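Local atomic coordinates of uncharacterized protein (Staphylococcus aureus subsp. aureus, PDB entry 4H0A), a protein that is of unknown function but joins a CAP-associated N-terminal region to a domain of the cysteine-rich secretory protein (CAP) family. Residues K50-K55 / E88-V93; A112-F115 / S119-P122; F126-K131 / M176-E181; Q145-Y150 / Y154-S159. All blocks are in the same frame, centred on the assembly; numbering follows the deposited sequence.

Contact 1: residues K50-K55 / E88-V93; sequences KVLTSK and EEIVSV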
loop_
_atom_site.group_PDB
_atom_site.type_symbol
_atom_site.label_atom_id
_atom_site.label_comp_id
_atom_site.label_asym_id
_atom_site.label_seq_id
_atom_site.Cartn_x
_atom_site.Cartn_y
_atom_site.Cartn_z
ATOM N N LYS A 50 -18.518 -3.618 -12.992
ATOM C CA LYS A 50 -19.606 -4.617 -12.977
ATOM C C LYS A 50 -19.099 -6.050 -13.258
ATOM O O LYS A 50 -19.739 -7.008 -12.832
ATOM C CB LYS A 50 -20.690 -4.259 -14.002
ATOM C CG LYS A 50 -21.547 -3.050 -13.620
ATOM C CD LYS A 50 -22.451 -2.624 -14.792
ATOM C CE LYS A 50 -22.532 -1.135 -14.998
ATOM N NZ LYS A 50 -23.019 -0.792 -16.362
ATOM N N VAL A 51 -17.950 -6.194 -13.950
ATOM C CA VAL A 51 -17.348 -7.498 -14.233
ATOM C C VAL A 51 -16.950 -8.203 -12.919
ATOM O O VAL A 51 -17.135 -9.414 -12.809
ATOM C CB VAL A 51 -16.135 -7.361 -15.197
ATOM C CG1 VAL A 51 -15.359 -8.673 -15.309
ATOM C CG2 VAL A 51 -16.595 -6.891 -16.572
ATOM N N LEU A 52 -16.419 -7.467 -11.935
ATOM C CA LEU A 52 -16.028 -8.065 -10.648
ATOM C C LEU A 52 -17.228 -8.275 -9.748
ATOM O O LEU A 52 -17.285 -9.281 -9.041
ATOM C CB LEU A 52 -15.007 -7.196 -9.915
ATOM C CG LEU A 52 -13.741 -6.837 -10.670
ATOM C CD1 LEU A 52 -12.781 -6.138 -9.744
ATOM C CD2 LEU A 52 -13.060 -8.078 -11.276
ATOM N N THR A 53 -18.179 -7.329 -9.746
ATOM C CA THR A 53 -19.391 -7.472 -8.942
ATOM C C THR A 53 -20.118 -8.760 -9.366
ATOM O O THR A 53 -20.606 -9.478 -8.505
ATOM C CB THR A 53 -20.264 -6.216 -9.047
ATOM O OG1 THR A 53 -19.562 -5.158 -8.391
ATOM C CG2 THR A 53 -21.639 -6.397 -8.408
ATOM N N SER A 54 -20.129 -9.081 -10.667
ATOM C CA SER A 54 -20.732 -10.322 -11.162
ATOM C C SER A 54 -19.960 -11.563 -10.686
ATOM O O SER A 54 -20.577 -12.534 -10.259
ATOM C CB SER A 54 -20.787 -10.318 -12.688
ATOM O OG SER A 54 -21.695 -9.328 -13.146
ATOM N N LYS A 55 -18.621 -11.525 -10.750
ATOM C CA LYS A 55 -17.765 -12.644 -10.347
ATOM C C LYS A 55 -17.767 -12.875 -8.820
ATOM O O LYS A 55 -17.931 -14.016 -8.385
ATOM C CB LYS A 55 -16.318 -12.391 -10.824
ATOM C CG LYS A 55 -15.352 -13.567 -10.639
ATOM C CD LYS A 55 -13.889 -13.174 -10.918
ATOM C CE LYS A 55 -13.442 -13.454 -12.336
ATOM N NZ LYS A 55 -13.046 -14.876 -12.534
ATOM N N GLU A 88 -16.313 4.260 -13.461
ATOM C CA GLU A 88 -16.652 2.836 -13.384
ATOM C C GLU A 88 -15.660 1.926 -14.135
ATOM O O GLU A 88 -15.859 0.717 -14.110
ATOM C CB GLU A 88 -18.091 2.562 -13.879
ATOM C CG GLU A 88 -19.142 3.426 -13.201
ATOM C CD GLU A 88 -20.575 3.120 -13.591
ATOM O OE1 GLU A 88 -20.789 2.263 -14.480
ATOM O OE2 GLU A 88 -21.489 3.751 -13.007
ATOM N N GLU A 89 -14.570 2.463 -14.726
ATOM C CA GLU A 89 -13.553 1.646 -15.404
ATOM C C GLU A 89 -12.477 1.312 -14.408
ATOM O O GLU A 89 -11.984 2.216 -13.747
ATOM C CB GLU A 89 -12.939 2.406 -16.597
ATOM C CG GLU A 89 -11.995 1.558 -17.437
ATOM C CD GLU A 89 -11.362 2.284 -18.609
ATOM O OE1 GLU A 89 -10.889 3.428 -18.419
ATOM O OE2 GLU A 89 -11.298 1.689 -19.708
ATOM N N ILE A 90 -12.047 0.047 -14.341
ATOM C CA ILE A 90 -10.976 -0.346 -13.435
ATOM C C ILE A 90 -9.653 0.227 -13.956
ATOM O O ILE A 90 -9.291 -0.032 -15.109
ATOM C CB ILE A 90 -10.912 -1.883 -13.295
ATOM C CG1 ILE A 90 -12.226 -2.430 -12.661
ATOM C CG2 ILE A 90 -9.677 -2.309 -12.457
ATOM C CD1 ILE A 90 -12.401 -3.974 -12.829
ATOM N N VAL A 91 -8.946 1.016 -13.125
ATOM C CA VAL A 91 -7.645 1.597 -13.507
ATOM C C VAL A 91 -6.504 1.016 -12.661
ATOM O O VAL A 91 -5.342 1.268 -12.972
ATOM C CB VAL A 91 -7.639 3.141 -13.428
ATOM C CG1 VAL A 91 -8.639 3.743 -14.414
ATOM C CG2 VAL A 91 -7.914 3.639 -12.011
ATOM N N SER A 92 -6.818 0.280 -11.580
ATOM C CA SER A 92 -5.788 -0.280 -10.724
ATOM C C SER A 92 -6.330 -1.404 -9.887
ATOM O O SER A 92 -7.492 -1.348 -9.478
ATOM C CB SER A 92 -5.242 0.801 -9.800
ATOM O OG SER A 92 -4.260 0.289 -8.921
ATOM N N VAL A 93 -5.483 -2.412 -9.610
ATOM C CA VAL A 93 -5.840 -3.525 -8.733
ATOM C C VAL A 93 -4.640 -3.877 -7.884
ATOM O O VAL A 93 -3.646 -4.357 -8.425
ATOM C CB VAL A 93 -6.362 -4.793 -9.465
ATOM C CG1 VAL A 93 -6.744 -5.881 -8.444
ATOM C CG2 VAL A 93 -7.553 -4.466 -10.360
HETATM O O HOH W 1 -20.885 1.280 -16.981
#

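Contact 2: residues A112-F115 / S119-P122; sequences AEIF and SINP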
loop_
_atom_site.group_PDB
_atom_site.type_symbol
_atom_site.label_atom_id
_atom_site.label_comp_id
_atom_site.label_asym_id
_atom_site.label_seq_id
_atom_site.Cartn_x
_atom_site.Cartn_y
_atom_site.Cartn_z
ATOM N N ALA A 112 14.117 -12.663 -7.614
ATOM C CA ALA A 112 15.220 -12.726 -8.590
ATOM C C ALA A 112 14.807 -13.421 -9.912
ATOM O O ALA A 112 15.394 -13.132 -10.956
ATOM C CB ALA A 112 16.416 -13.451 -7.993
ATOM N N GLU A 113 13.812 -14.337 -9.850
ATOM C CA GLU A 113 13.255 -15.074 -10.998
ATOM C C GLU A 113 12.466 -14.147 -11.978
ATOM O O GLU A 113 12.242 -14.535 -13.121
ATOM C CB GLU A 113 12.326 -16.185 -10.462
ATOM C CG GLU A 113 11.774 -17.179 -11.470
ATOM C CD GLU A 113 10.895 -18.226 -10.812
ATOM O OE1 GLU A 113 11.451 -19.150 -10.175
ATOM O OE2 GLU A 113 9.652 -18.105 -10.904
ATOM N N ILE A 114 12.023 -12.961 -11.540
ATOM C CA ILE A 114 11.286 -12.030 -12.406
ATOM C C ILE A 114 12.183 -11.545 -13.543
ATOM O O ILE A 114 11.823 -11.653 -14.711
ATOM C CB ILE A 114 10.744 -10.836 -11.577
ATOM C CG1 ILE A 114 9.642 -11.314 -10.613
ATOM C CG2 ILE A 114 10.219 -9.718 -12.491
ATOM C CD1 ILE A 114 9.425 -10.417 -9.445
ATOM N N PHE A 115 13.368 -11.081 -13.192
ATOM C CA PHE A 115 14.317 -10.509 -14.140
ATOM C C PHE A 115 14.912 -11.500 -15.175
ATOM O O PHE A 115 15.404 -11.032 -16.203
ATOM C CB PHE A 115 15.488 -9.847 -13.387
ATOM C CG PHE A 115 15.127 -9.177 -12.079
ATOM C CD1 PHE A 115 14.204 -8.143 -12.043
ATOM C CD2 PHE A 115 15.710 -9.583 -10.889
ATOM C CE1 PHE A 115 13.863 -7.530 -10.836
ATOM C CE2 PHE A 115 15.367 -8.974 -9.684
ATOM C CZ PHE A 115 14.438 -7.956 -9.664
ATOM N N SER A 119 11.526 -7.933 -19.455
ATOM C CA SER A 119 12.110 -6.636 -19.805
ATOM C C SER A 119 11.804 -5.613 -18.713
ATOM O O SER A 119 10.628 -5.377 -18.425
ATOM C CB SER A 119 11.552 -6.154 -21.147
ATOM O OG SER A 119 11.999 -4.852 -21.492
ATOM N N ILE A 120 12.845 -5.057 -18.066
ATOM C CA ILE A 120 12.667 -4.036 -17.028
ATOM C C ILE A 120 13.465 -2.811 -17.460
ATOM O O ILE A 120 14.616 -2.955 -17.860
ATOM C CB ILE A 120 13.051 -4.549 -15.597
ATOM C CG1 ILE A 120 11.859 -5.295 -14.942
ATOM C CG2 ILE A 120 13.492 -3.387 -14.664
ATOM C CD1 ILE A 120 11.722 -6.760 -15.256
ATOM N N ASN A 121 12.847 -1.617 -17.383
ATOM C CA ASN A 121 13.494 -0.365 -17.761
ATOM C C ASN A 121 13.833 0.426 -16.489
ATOM O O ASN A 121 12.944 0.671 -15.683
ATOM C CB ASN A 121 12.581 0.441 -18.693
ATOM C CG ASN A 121 12.138 -0.335 -19.921
ATOM O OD1 ASN A 121 12.904 -1.106 -20.512
ATOM N ND2 ASN A 121 10.895 -0.148 -20.346
ATOM N N PRO A 122 15.108 0.829 -16.255
ATOM C CA PRO A 122 15.413 1.591 -15.029
ATOM C C PRO A 122 14.809 2.999 -14.998
ATOM O O PRO A 122 14.517 3.478 -13.910
ATOM C CB PRO A 122 16.949 1.671 -15.021
ATOM C CG PRO A 122 17.405 0.724 -16.043
ATOM C CD PRO A 122 16.332 0.636 -17.055
#

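Contact 3: residues F126-K131 / M176-E181; sequences FKVDGK and MLADIE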
loop_
_atom_site.group_PDB
_atom_site.type_symbol
_atom_site.label_atom_id
_atom_site.label_comp_id
_atom_site.label_asym_id
_atom_site.label_seq_id
_atom_site.Cartn_x
_atom_site.Cartn_y
_atom_site.Cartn_z
ATOM N N PHE A 126 6.596 7.814 -19.942
ATOM C CA PHE A 126 5.303 7.770 -20.625
ATOM C C PHE A 126 4.665 9.148 -20.631
ATOM O O PHE A 126 5.128 10.045 -19.923
ATOM C CB PHE A 126 4.358 6.746 -19.947
ATOM C CG PHE A 126 4.118 7.004 -18.480
ATOM C CD1 PHE A 126 3.147 7.903 -18.066
ATOM C CD2 PHE A 126 4.835 6.320 -17.512
ATOM C CE1 PHE A 126 2.917 8.135 -16.711
ATOM C CE2 PHE A 126 4.608 6.557 -16.157
ATOM C CZ PHE A 126 3.646 7.461 -15.764
ATOM N N LYS A 127 3.568 9.298 -21.380
ATOM C CA LYS A 127 2.799 10.543 -21.423
ATOM C C LYS A 127 1.386 10.304 -20.931
ATOM O O LYS A 127 0.810 9.258 -21.232
ATOM C CB LYS A 127 2.757 11.130 -22.843
ATOM C CG LYS A 127 4.097 11.664 -23.319
ATOM C CD LYS A 127 3.957 12.475 -24.602
ATOM C CE LYS A 127 5.270 13.113 -24.995
ATOM N NZ LYS A 127 5.117 14.018 -26.169
ATOM N N VAL A 128 0.847 11.248 -20.141
ATOM C CA VAL A 128 -0.537 11.244 -19.653
ATOM C C VAL A 128 -1.149 12.542 -20.147
ATOM O O VAL A 128 -0.796 13.604 -19.618
ATOM C CB VAL A 128 -0.662 11.094 -18.116
ATOM C CG1 VAL A 128 -2.090 11.381 -17.641
ATOM C CG2 VAL A 128 -0.225 9.711 -17.671
ATOM N N ASP A 129 -2.019 12.469 -21.185
ATOM C CA ASP A 129 -2.667 13.646 -21.768
ATOM C C ASP A 129 -1.604 14.636 -22.328
ATOM O O ASP A 129 -1.725 15.849 -22.143
ATOM C CB ASP A 129 -3.567 14.296 -20.689
ATOM C CG ASP A 129 -4.491 15.385 -21.165
ATOM O OD1 ASP A 129 -4.709 15.482 -22.386
ATOM O OD2 ASP A 129 -4.981 16.159 -20.315
ATOM N N GLY A 130 -0.562 14.092 -22.969
ATOM C CA GLY A 130 0.528 14.872 -23.554
ATOM C C GLY A 130 1.653 15.291 -22.617
ATOM O O GLY A 130 2.702 15.725 -23.096
ATOM N N LYS A 131 1.472 15.180 -21.286
ATOM C CA LYS A 131 2.491 15.583 -20.310
ATOM C C LYS A 131 3.428 14.417 -20.039
ATOM O O LYS A 131 2.968 13.341 -19.671
ATOM C CB LYS A 131 1.825 16.059 -19.013
ATOM C CG LYS A 131 2.771 16.695 -18.007
ATOM C CD LYS A 131 2.016 17.178 -16.764
ATOM C CE LYS A 131 2.899 17.260 -15.543
ATOM N NZ LYS A 131 2.127 17.612 -14.319
HETATM N N MSE A 176 -3.009 6.251 -13.415
HETATM C CA MSE A 176 -3.001 6.012 -11.969
HETATM C C MSE A 176 -1.579 6.170 -11.443
HETATM O O MSE A 176 -1.374 6.749 -10.381
HETATM C CB MSE A 176 -3.538 4.601 -11.613
HETATM C CG MSE A 176 -3.585 4.331 -10.114
HETATM SE SE MSE A 176 -5.132 5.193 -9.335
HETATM C CE MSE A 176 -4.386 6.656 -8.531
ATOM N N LEU A 177 -0.609 5.637 -12.173
ATOM C CA LEU A 177 0.793 5.723 -11.784
ATOM C C LEU A 177 1.243 7.204 -11.666
ATOM O O LEU A 177 1.892 7.560 -10.687
ATOM C CB LEU A 177 1.642 4.967 -12.827
ATOM C CG LEU A 177 3.064 4.623 -12.465
ATOM C CD1 LEU A 177 3.139 3.688 -11.287
ATOM C CD2 LEU A 177 3.754 3.968 -13.645
ATOM N N ALA A 178 0.838 8.072 -12.605
ATOM C CA ALA A 178 1.174 9.507 -12.529
ATOM C C ALA A 178 0.496 10.177 -11.323
ATOM O O ALA A 178 1.084 11.048 -10.682
ATOM C CB ALA A 178 0.747 10.224 -13.801
ATOM N N ASP A 179 -0.734 9.765 -11.013
ATOM C CA ASP A 179 -1.473 10.312 -9.885
ATOM C C ASP A 179 -0.843 9.864 -8.545
ATOM O O ASP A 179 -0.602 10.710 -7.687
ATOM C CB ASP A 179 -2.937 9.889 -9.988
ATOM C CG ASP A 179 -3.858 10.646 -9.064
ATOM O OD1 ASP A 179 -4.034 10.204 -7.916
ATOM O OD2 ASP A 179 -4.418 11.673 -9.501
ATOM N N ILE A 180 -0.540 8.564 -8.379
ATOM C CA ILE A 180 0.092 8.061 -7.149
ATOM C C ILE A 180 1.509 8.611 -7.029
ATOM O O ILE A 180 1.897 9.004 -5.930
ATOM C CB ILE A 180 0.114 6.502 -7.075
ATOM C CG1 ILE A 180 -1.302 5.958 -6.946
ATOM C CG2 ILE A 180 1.002 6.008 -5.898
ATOM C CD1 ILE A 180 -1.424 4.444 -7.006
ATOM N N GLU A 181 2.279 8.617 -8.146
ATOM C CA GLU A 181 3.682 9.053 -8.188
ATOM C C GLU A 181 4.501 8.275 -7.128
ATOM O O GLU A 181 5.014 8.876 -6.186
ATOM C CB GLU A 181 3.740 10.581 -7.972
ATOM C CG GLU A 181 5.076 11.225 -8.287
ATOM C CD GLU A 181 5.118 12.700 -7.938
ATOM O OE1 GLU A 181 4.142 13.417 -8.258
ATOM O OE2 GLU A 181 6.134 13.145 -7.356
#

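Contact 4: residues Q145-Y150 / Y154-S159; sequences QTLIKY and YAQVYS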
loop_
_atom_site.group_PDB
_atom_site.type_symbol
_atom_site.label_atom_id
_atom_site.label_comp_id
_atom_site.label_asym_id
_atom_site.label_seq_id
_atom_site.Cartn_x
_atom_site.Cartn_y
_atom_site.Cartn_z
ATOM N N GLN A 145 10.281 -2.937 -5.407
ATOM C CA GLN A 145 9.086 -2.218 -5.866
ATOM C C GLN A 145 9.120 -2.129 -7.384
ATOM O O GLN A 145 8.778 -1.091 -7.951
ATOM C CB GLN A 145 9.087 -0.815 -5.238
ATOM C CG GLN A 145 7.716 -0.206 -5.070
ATOM C CD GLN A 145 7.778 1.203 -4.534
ATOM O OE1 GLN A 145 8.839 1.803 -4.372
ATOM N NE2 GLN A 145 6.635 1.778 -4.271
ATOM N N THR A 146 9.567 -3.209 -8.040
ATOM C CA THR A 146 9.824 -3.243 -9.480
ATOM C C THR A 146 8.645 -2.755 -10.299
ATOM O O THR A 146 7.540 -3.251 -10.116
ATOM C CB THR A 146 10.193 -4.657 -9.928
ATOM O OG1 THR A 146 10.970 -5.264 -8.898
ATOM C CG2 THR A 146 10.954 -4.667 -11.264
ATOM N N LEU A 147 8.887 -1.786 -11.201
ATOM C CA LEU A 147 7.866 -1.273 -12.115
ATOM C C LEU A 147 8.062 -1.999 -13.433
ATOM O O LEU A 147 9.147 -1.906 -14.005
ATOM C CB LEU A 147 7.992 0.242 -12.286
ATOM C CG LEU A 147 6.952 0.916 -13.193
ATOM C CD1 LEU A 147 5.518 0.680 -12.677
ATOM C CD2 LEU A 147 7.209 2.409 -13.288
ATOM N N ILE A 148 7.065 -2.774 -13.884
ATOM C CA ILE A 148 7.181 -3.565 -15.115
ATOM C C ILE A 148 6.081 -3.166 -16.065
ATOM O O ILE A 148 4.941 -3.056 -15.632
ATOM C CB ILE A 148 7.119 -5.095 -14.818
ATOM C CG1 ILE A 148 8.109 -5.499 -13.697
ATOM C CG2 ILE A 148 7.392 -5.901 -16.100
ATOM C CD1 ILE A 148 7.996 -6.936 -13.208
ATOM N N LYS A 149 6.398 -2.994 -17.364
ATOM C CA LYS A 149 5.375 -2.673 -18.351
ATOM C C LYS A 149 4.919 -3.978 -18.994
ATOM O O LYS A 149 5.746 -4.710 -19.527
ATOM C CB LYS A 149 5.909 -1.684 -19.400
ATOM C CG LYS A 149 4.820 -1.108 -20.299
ATOM C CD LYS A 149 5.354 -0.013 -21.218
ATOM C CE LYS A 149 4.295 0.505 -22.164
ATOM N NZ LYS A 149 4.767 1.680 -22.941
ATOM N N TYR A 150 3.620 -4.296 -18.891
ATOM C CA TYR A 150 3.000 -5.477 -19.498
ATOM C C TYR A 150 2.002 -4.980 -20.513
ATOM O O TYR A 150 0.944 -4.475 -20.130
ATOM C CB TYR A 150 2.305 -6.347 -18.440
ATOM C CG TYR A 150 3.264 -7.074 -17.525
ATOM C CD1 TYR A 150 4.091 -8.082 -18.008
ATOM C CD2 TYR A 150 3.315 -6.785 -16.168
ATOM C CE1 TYR A 150 4.978 -8.753 -17.173
ATOM C CE2 TYR A 150 4.179 -7.469 -15.317
ATOM C CZ TYR A 150 4.999 -8.463 -15.821
ATOM O OH TYR A 150 5.860 -9.137 -14.989
ATOM N N TYR A 154 0.922 -1.308 -16.457
ATOM C CA TYR A 154 2.080 -1.488 -15.602
ATOM C C TYR A 154 1.760 -2.358 -14.419
ATOM O O TYR A 154 0.591 -2.555 -14.064
ATOM C CB TYR A 154 2.587 -0.124 -15.108
ATOM C CG TYR A 154 3.144 0.728 -16.223
ATOM C CD1 TYR A 154 2.305 1.477 -17.039
ATOM C CD2 TYR A 154 4.505 0.738 -16.503
ATOM C CE1 TYR A 154 2.810 2.241 -18.089
ATOM C CE2 TYR A 154 5.022 1.502 -17.549
ATOM C CZ TYR A 154 4.169 2.246 -18.348
ATOM O OH TYR A 154 4.643 3.004 -19.392
ATOM N N ALA A 155 2.808 -2.877 -13.802
ATOM C CA ALA A 155 2.704 -3.651 -12.576
ATOM C C ALA A 155 3.786 -3.217 -11.633
ATOM O O ALA A 155 4.933 -3.044 -12.053
ATOM C CB ALA A 155 2.825 -5.141 -12.852
ATOM N N GLN A 156 3.420 -2.999 -10.375
ATOM C CA GLN A 156 4.355 -2.744 -9.292
ATOM C C GLN A 156 4.443 -4.046 -8.531
ATOM O O GLN A 156 3.414 -4.518 -8.043
ATOM C CB GLN A 156 3.882 -1.609 -8.396
ATOM C CG GLN A 156 3.757 -0.275 -9.110
ATOM C CD GLN A 156 3.433 0.761 -8.084
ATOM O OE1 GLN A 156 2.269 0.959 -7.733
ATOM N NE2 GLN A 156 4.456 1.279 -7.424
ATOM N N VAL A 157 5.625 -4.670 -8.496
ATOM C CA VAL A 157 5.844 -5.941 -7.817
ATOM C C VAL A 157 6.533 -5.658 -6.492
ATOM O O VAL A 157 7.688 -5.237 -6.485
ATOM C CB VAL A 157 6.674 -6.906 -8.699
ATOM C CG1 VAL A 157 6.766 -8.288 -8.051
ATOM C CG2 VAL A 157 6.077 -6.996 -10.098
ATOM N N TYR A 158 5.836 -5.905 -5.380
ATOM C CA TYR A 158 6.365 -5.654 -4.042
ATOM C C TYR A 158 7.057 -6.879 -3.507
ATOM O O TYR A 158 6.426 -7.928 -3.421
ATOM C CB TYR A 158 5.233 -5.247 -3.098
ATOM C CG TYR A 158 4.556 -3.969 -3.531
ATOM C CD1 TYR A 158 5.148 -2.735 -3.308
ATOM C CD2 TYR A 158 3.334 -3.994 -4.198
ATOM C CE1 TYR A 158 4.530 -1.550 -3.708
ATOM C CE2 TYR A 158 2.711 -2.820 -4.611
ATOM C CZ TYR A 158 3.302 -1.596 -4.348
ATOM O OH TYR A 158 2.667 -0.446 -4.745
ATOM N N SER A 159 8.339 -6.756 -3.145
ATOM C CA SER A 159 9.114 -7.876 -2.599
ATOM C C SER A 159 9.645 -7.546 -1.244
ATOM O O SER A 159 9.809 -6.377 -0.893
ATOM C CB SER A 159 10.290 -8.250 -3.494
ATOM O OG SER A 159 9.884 -8.536 -4.820
#

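Contact 1: residues K50-K55 / E88-V93
Leu52, on the short helix 50-56, meets Ile90, near the start of strand 89-96, through the ends of their side chains. The apolar touch is small: Leu52 CD1 lies 3.8 Å from Ile90 CD1, and Leu52 CG is equally near that methyl. Ile90 places CG1 beside its backbone N (chi1 -63°) and then extends it, which brings CD1 up to Leu52. Branched aliphatic residues suit both places, since the two side chains are buried.

The polar part lies on the surface and is indirect. Lys50 NZ and Glu88 OE1 carry opposite charges but stay 4.2 Å apart, too far for a salt bridge. A water joins them, accepting from Lys50 NZ at 3.0 Å and donating to Glu88 OE1 at 2.7 Å. The lysine chain bends at chi3 (-138°), and its CE comes to 3.9 Å from Glu88 OE1. Long, flexible, charged chains fit this exposed margin.

Within the helix, Lys50 O is gripped twice: Ser54 N and Ser54 OG, the latter at 3.1 Å, approach from opposite faces of the carbonyl plane.

Leu52 also packs on Trp44, on Phe74 of strand 69-76 and on Val83 of strand 79-86, which Ile90 shares. Helix 50-56 thus lies against the antiparallel sheet; on strand 89-96, just after Ile90, Val91 and Ser92 form a classic beta bulge opposite Ser84.

Contact 2: residues A112-F115 / S119-P122
Ile114 and Phe115 have helical backbone angles without the regular helical bonds, whereas Ile120 is extended, and the two segments come nearest at the CA atoms of Phe115 and Ser119, 7.2 Å apart. No hydrogen bond crosses between them; the contact is carried by one methyl group.

That methyl is CD1 of Ile120. It lies 4.3 Å from CG2 of Ile114 and, at the same distance of 4.3 Å, from CD1 of Phe115. It meets the phenyl ring at its edge, near the ring plane, and does not stack over a face. Ile120 has its second torsion near +86°, which puts CD1 beside Ile114 and Phe115. A flexible aliphatic chain suits this position, because a single branch can touch both a beta-branched neighbour and an aromatic rim. Little surface is buried, 88 Å² in all, and both segments belong to one irregular loop.

The turn between them is tied by Ile114 O, which is hydrogen-bonded to Thr118 OG1, while Ser119 N bonds to Asn34 OD1. The whole lies in the long connection from strand 89-96 to strand 125-128, where it meets the edge strand 145-150: Ile114 packs on Ile148, Phe115 on Thr146, and Ile120 on both.

Contact 3: residues F126-K131 / M176-E181
The carbonyl O of Leu177 receives the N-H of Glu181 at 2.8 Å, one of the bonds that finish the helix, and the same leucine sends its side chain across to Phe126. Glu181, with positive phi, is where the chain leaves the helix. No hydrogen bond passes between the two segments, so what holds them is apolar packing.

Phe126 carries most of it. Its CG sits between the backbone N and the carbonyl carbon (chi1 57°), and from there the ring reaches over to the helix. CE2 comes to 3.7 Å from Leu177 CD2, while CE1, on the other side of CZ, lies 4.2 Å from Ala178 CB, which sits at the ring edge, near its plane. Val128, two residues along and on the same side of the strand, adds CG2 at 4.0 Å from the same Ala178 CB. Alanine suits this spot because its single methyl fits between the Phe126 ring edge and Val128 CG2 and touches both; the strand and helix segments run almost at right angles, their axes 9.5 Å apart and 84° between their directions.

Beyond Val128 the chain reverses in a type I' turn to Lys131, with Asp129 and Gly130 both at positive phi. Lys131 N bonds to Val128 O at 3.2 Å, and Val128 N to Lys131 O at 3.0 Å.

This turn links strands 125-128 and 131-136 into a hairpin. Phe135 of the second strand touches Phe126 and Leu177, Tyr133 touches Val128 and Ala178, and on the helix's far side Ile180 packs on Arg170 of strand 166-172.

Contact 4: residues Q145-Y150 / Y154-S159
Lys149 holds CG anti to its backbone N (chi1 -169°) and runs extended beyond it, while Tyr154 turns its ring to the N side of its own backbone (chi1 -67°); together these torsions bring Lys149 CG over one face of the phenol ring, with CD and CE running on alongside the hydroxyl. CG of Lys149 is 4.1 Å from the centroid of the Tyr154 ring and 25° off its normal, a CH-pi contact. The long aliphatic stem suits the place because it can cover the ring while the residue as a whole stays exposed, its ammonium end near Tyr154 OH. From the neighbouring non-hydrogen-bonded pair, Leu147 CD1 packs on Tyr154 CB at 3.9 Å.

The two strands form an antiparallel beta hairpin, 145-150 with 153-159, at the edge of the seven-stranded sheet. Ile148 and Ala155 make a hydrogen-bonded pair, Ile148 N to Ala155 O and Ala155 N to Ile148 O, both 2.8 Å long. Val157 N bonds to Thr146 O at 2.9 Å.

The face that carries Thr146, Ile148, Ala155 and Val157 is mostly aliphatic. Ile148 CD1 reaches Val157 CG2 at 3.7 Å. The Tyr150 ring has Ile148 CG2 3.5 Å above one face, toward the rim, and Ala155 CB at its edge, 3.7 Å from Tyr150 CE2; alanine is small enough for this approach. Buried polar ends find partners elsewhere: Thr146 OG1 bonds to Leu142 O, Gln156 OE1 to Arg170 NE of strand 166-172, and Gln156 NE2 to Tyr183 OH.

How the contacts relate
Contacts 3 and 4 are buried, while contacts 1 and 2 are only partly buried, and contact 2 is the smallest. Only contact 4 is held by backbone hydrogen bonds across its segments; contacts 2 and 3 rest on apolar packing, and contact 1 adds a water-bridged charge pair at its exposed side. Contacts 1 and 4 both reach the seven-stranded sheet, contact 1 through strand 89-96 alone. Contact 2 packs on one face of the contact 4 hairpin, with Ile114 CG2 3.6 Å from Ile148 CD1, and contact 3 on the other, with Leu177 CD2 3.8 Å from Leu147 CD2. Contact 1 reaches contact 3 where Ser92 meets the selenomethionine Met176.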